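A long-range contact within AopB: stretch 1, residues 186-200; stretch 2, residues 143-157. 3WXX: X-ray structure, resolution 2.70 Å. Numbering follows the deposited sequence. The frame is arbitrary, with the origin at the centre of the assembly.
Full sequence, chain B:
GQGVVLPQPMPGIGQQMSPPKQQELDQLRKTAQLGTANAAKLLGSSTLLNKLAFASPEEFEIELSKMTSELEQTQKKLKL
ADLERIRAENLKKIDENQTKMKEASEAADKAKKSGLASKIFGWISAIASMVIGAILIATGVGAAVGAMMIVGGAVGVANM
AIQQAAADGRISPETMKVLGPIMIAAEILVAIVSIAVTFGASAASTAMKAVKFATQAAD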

# COMPACT_ATOMS: atom_id res chain seq x y z
N ALA B 186 15.47 -4.67 -2.57
CA ALA B 186 15.34 -4.48 -4.00
C ALA B 186 14.21 -3.53 -4.26
O ALA B 186 14.39 -2.51 -4.94
CB ALA B 186 15.06 -5.80 -4.69
N GLU B 187 13.06 -3.85 -3.67
CA GLU B 187 11.83 -3.06 -3.83
C GLU B 187 11.98 -1.64 -3.29
O GLU B 187 11.63 -0.66 -3.97
CB GLU B 187 10.65 -3.75 -3.13
CG GLU B 187 9.30 -3.22 -3.57
CD GLU B 187 9.19 -2.98 -5.08
OE1 GLU B 187 9.26 -3.97 -5.86
OE2 GLU B 187 9.04 -1.79 -5.48
N ILE B 188 12.56 -1.54 -2.10
CA ILE B 188 12.80 -0.23 -1.53
C ILE B 188 13.55 0.58 -2.55
O ILE B 188 13.10 1.62 -2.98
CB ILE B 188 13.63 -0.27 -0.25
CG1 ILE B 188 12.89 -1.00 0.86
CG2 ILE B 188 14.00 1.16 0.17
CD1 ILE B 188 13.69 -1.04 2.17
N LEU B 189 14.70 0.06 -2.94
CA LEU B 189 15.58 0.75 -3.86
C LEU B 189 14.87 1.12 -5.13
O LEU B 189 14.99 2.26 -5.58
CB LEU B 189 16.78 -0.11 -4.15
CG LEU B 189 17.77 0.36 -5.22
CD1 LEU B 189 18.20 1.81 -5.06
CD2 LEU B 189 18.96 -0.58 -5.16
N VAL B 190 14.09 0.21 -5.70
CA VAL B 190 13.39 0.55 -6.96
C VAL B 190 12.40 1.72 -6.69
O VAL B 190 12.35 2.71 -7.45
CB VAL B 190 12.73 -0.66 -7.73
CG1 VAL B 190 13.38 -2.00 -7.38
CG2 VAL B 190 11.24 -0.74 -7.46
N ALA B 191 11.64 1.61 -5.58
CA ALA B 191 10.69 2.66 -5.18
C ALA B 191 11.33 4.04 -5.07
O ALA B 191 10.77 5.03 -5.56
CB ALA B 191 10.00 2.29 -3.86
N ILE B 192 12.50 4.10 -4.42
CA ILE B 192 13.26 5.37 -4.32
C ILE B 192 13.56 5.96 -5.69
O ILE B 192 13.40 7.17 -5.90
CB ILE B 192 14.60 5.22 -3.58
CG1 ILE B 192 14.34 5.20 -2.08
CG2 ILE B 192 15.46 6.43 -3.81
CD1 ILE B 192 14.14 3.82 -1.53
N VAL B 193 13.99 5.11 -6.61
CA VAL B 193 14.29 5.59 -7.94
C VAL B 193 13.00 6.10 -8.54
O VAL B 193 12.93 7.24 -9.02
CB VAL B 193 14.92 4.47 -8.81
CG1 VAL B 193 15.10 4.96 -10.23
CG2 VAL B 193 16.25 4.03 -8.23
N SER B 194 11.97 5.25 -8.51
CA SER B 194 10.66 5.62 -9.06
C SER B 194 10.22 6.97 -8.50
O SER B 194 9.68 7.77 -9.25
CB SER B 194 9.61 4.55 -8.75
OG SER B 194 10.22 3.27 -8.56
N ILE B 195 10.42 7.21 -7.19
CA ILE B 195 10.04 8.52 -6.61
C ILE B 195 10.87 9.60 -7.27
O ILE B 195 10.34 10.60 -7.73
CB ILE B 195 10.22 8.62 -5.08
CG1 ILE B 195 9.32 7.67 -4.29
CG2 ILE B 195 9.93 10.04 -4.60
CD1 ILE B 195 7.84 8.00 -4.34
N ALA B 196 12.18 9.35 -7.36
CA ALA B 196 13.11 10.30 -7.95
C ALA B 196 12.60 10.71 -9.30
O ALA B 196 12.45 11.90 -9.58
CB ALA B 196 14.49 9.71 -8.08
N VAL B 197 12.28 9.71 -10.12
CA VAL B 197 11.72 9.94 -11.46
C VAL B 197 10.41 10.74 -11.44
O VAL B 197 10.31 11.76 -12.09
CB VAL B 197 11.46 8.60 -12.19
CG1 VAL B 197 10.55 8.80 -13.39
CG2 VAL B 197 12.79 7.96 -12.60
N THR B 198 9.42 10.24 -10.70
CA THR B 198 8.07 10.79 -10.73
C THR B 198 7.97 12.18 -10.09
O THR B 198 7.17 13.00 -10.51
CB THR B 198 7.05 9.88 -9.98
OG1 THR B 198 7.23 8.48 -10.31
CG2 THR B 198 5.64 10.31 -10.29
N PHE B 199 8.69 12.41 -9.00
CA PHE B 199 8.57 13.64 -8.22
C PHE B 199 9.98 14.19 -8.10
O PHE B 199 10.89 13.71 -8.79
CB PHE B 199 7.97 13.35 -6.84
CG PHE B 199 6.70 12.54 -6.88
CD1 PHE B 199 5.47 13.15 -7.04
CD2 PHE B 199 6.73 11.15 -6.75
CE1 PHE B 199 4.30 12.40 -7.10
CE2 PHE B 199 5.57 10.40 -6.81
CZ PHE B 199 4.35 11.02 -6.99
N GLY B 200 10.20 15.19 -7.25
CA GLY B 200 11.59 15.64 -6.98
C GLY B 200 12.65 14.53 -6.82
O GLY B 200 12.34 13.34 -6.73
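Stretch 2, residues 143-157: AAVGAMMIVGGAVGV

Two helices can approach closely where a small residue lies at their crossing, and this contact in AopB is a clear example. Stretch 1 is helical from 186 to 198, and Phe 199 is the first residue to leave the helix. Stretch 2 continues a helix through Val 151, breaks it at Gly 152 with a positive phi of 96°, and becomes helical again at Gly 156, with Val 155 at the N-cap position. The axes of 186-198 and 143-151 approach to 8.7 Å, and their directions differ by 127°, so the second helix runs obliquely and broadly against the first.

Ala 191 lies at the closest backbone register, its CA 5.5 Å from the CA of Met 148. Its CB packs against Met 148 CB at 3.6 Å, Val 145 CG2 at 3.8 Å and Met 149 CG at 3.9 Å. Met 148, a selenomethionine, is a knob among Ala 191, Ser 194, Ile 195 and Thr 198; its CE reaches Ile 195 CD1 at 3.6 Å and meets the edge of the Phe 199 ring, 4.2 Å from CE2. Toward the other end, Glu 187 CG rests 3.3 Å from Met 149 O, while Val 190 CG2 touches Ala 154 CB at 4.1 Å. No hydrogen bond joins the stretches; packing predominates.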

# COMPACT_ATOMS: atom_id res chain seq x y z
N ALA B 143 4.37 8.00 2.94
CA ALA B 143 3.26 7.24 2.40
C ALA B 143 3.55 6.88 0.95
O ALA B 143 3.35 5.75 0.55
CB ALA B 143 1.97 8.03 2.47
N ALA B 144 3.97 7.88 0.18
CA ALA B 144 4.29 7.67 -1.22
C ALA B 144 5.25 6.50 -1.43
O ALA B 144 4.89 5.51 -2.02
CB ALA B 144 4.91 8.91 -1.81
N VAL B 145 6.44 6.58 -0.87
CA VAL B 145 7.38 5.50 -1.09
C VAL B 145 6.83 4.19 -0.53
O VAL B 145 7.13 3.10 -1.06
CB VAL B 145 8.78 5.81 -0.49
CG1 VAL B 145 8.72 5.85 1.03
CG2 VAL B 145 9.82 4.81 -0.98
N GLY B 146 6.07 4.27 0.57
CA GLY B 146 5.51 3.06 1.19
C GLY B 146 4.54 2.38 0.28
O GLY B 146 4.56 1.16 0.09
N ALA B 147 3.69 3.17 -0.34
CA ALA B 147 2.74 2.59 -1.26
C ALA B 147 3.45 2.00 -2.48
O ALA B 147 3.06 0.96 -2.98
CB ALA B 147 1.72 3.62 -1.69
N MSE B 148 4.49 2.69 -2.95
CA MSE B 148 5.32 2.19 -4.02
C MSE B 148 5.87 0.83 -3.70
O MSE B 148 5.71 -0.09 -4.47
CB MSE B 148 6.53 3.08 -4.29
CG MSE B 148 6.15 4.47 -4.83
SE MSE B 148 5.82 4.34 -6.72
CE MSE B 148 6.15 6.25 -6.93
N MSE B 149 6.48 0.66 -2.55
CA MSE B 149 6.95 -0.65 -2.22
C MSE B 149 5.88 -1.73 -2.26
O MSE B 149 6.14 -2.87 -2.71
CB MSE B 149 7.45 -0.61 -0.82
CG MSE B 149 8.73 0.19 -0.81
SE MSE B 149 9.20 0.41 1.07
CE MSE B 149 8.98 -1.48 1.60
N ILE B 150 4.68 -1.39 -1.75
CA ILE B 150 3.63 -2.38 -1.63
C ILE B 150 2.99 -2.68 -2.97
O ILE B 150 2.72 -3.83 -3.28
CB ILE B 150 2.59 -1.92 -0.64
CG1 ILE B 150 3.16 -2.09 0.78
CG2 ILE B 150 1.29 -2.70 -0.81
CD1 ILE B 150 2.26 -1.53 1.85
N VAL B 151 2.80 -1.64 -3.78
CA VAL B 151 2.34 -1.88 -5.15
C VAL B 151 3.24 -2.86 -5.93
O VAL B 151 2.71 -3.66 -6.69
CB VAL B 151 2.15 -0.57 -5.93
CG1 VAL B 151 2.15 -0.82 -7.42
CG2 VAL B 151 0.83 0.03 -5.55
N GLY B 152 4.56 -2.82 -5.76
CA GLY B 152 5.43 -3.84 -6.37
C GLY B 152 6.05 -3.43 -7.69
O GLY B 152 7.27 -3.48 -7.86
N GLY B 153 5.22 -3.00 -8.64
CA GLY B 153 5.71 -2.35 -9.87
C GLY B 153 6.77 -3.13 -10.65
O GLY B 153 6.43 -4.01 -11.47
N ALA B 154 8.04 -2.79 -10.43
CA ALA B 154 9.14 -3.36 -11.23
C ALA B 154 9.37 -4.84 -10.91
O ALA B 154 9.00 -5.72 -11.68
CB ALA B 154 10.41 -2.53 -11.04
N VAL B 155 9.94 -5.12 -9.74
CA VAL B 155 10.25 -6.49 -9.34
C VAL B 155 9.08 -7.22 -8.66
O VAL B 155 9.26 -8.28 -8.07
CB VAL B 155 11.49 -6.51 -8.45
CG1 VAL B 155 11.23 -5.91 -7.07
CG2 VAL B 155 12.06 -7.91 -8.33
N GLY B 156 7.87 -6.69 -8.76
CA GLY B 156 6.72 -7.34 -8.15
C GLY B 156 6.44 -8.71 -8.74
O GLY B 156 6.01 -9.63 -8.03
N VAL B 157 6.66 -8.83 -10.05
CA VAL B 157 6.35 -10.09 -10.76
C VAL B 157 7.36 -11.20 -10.38
O VAL B 157 7.01 -12.37 -10.20
CB VAL B 157 6.33 -9.90 -12.29
CG1 VAL B 157 5.81 -11.16 -12.97
CG2 VAL B 157 5.46 -8.70 -12.69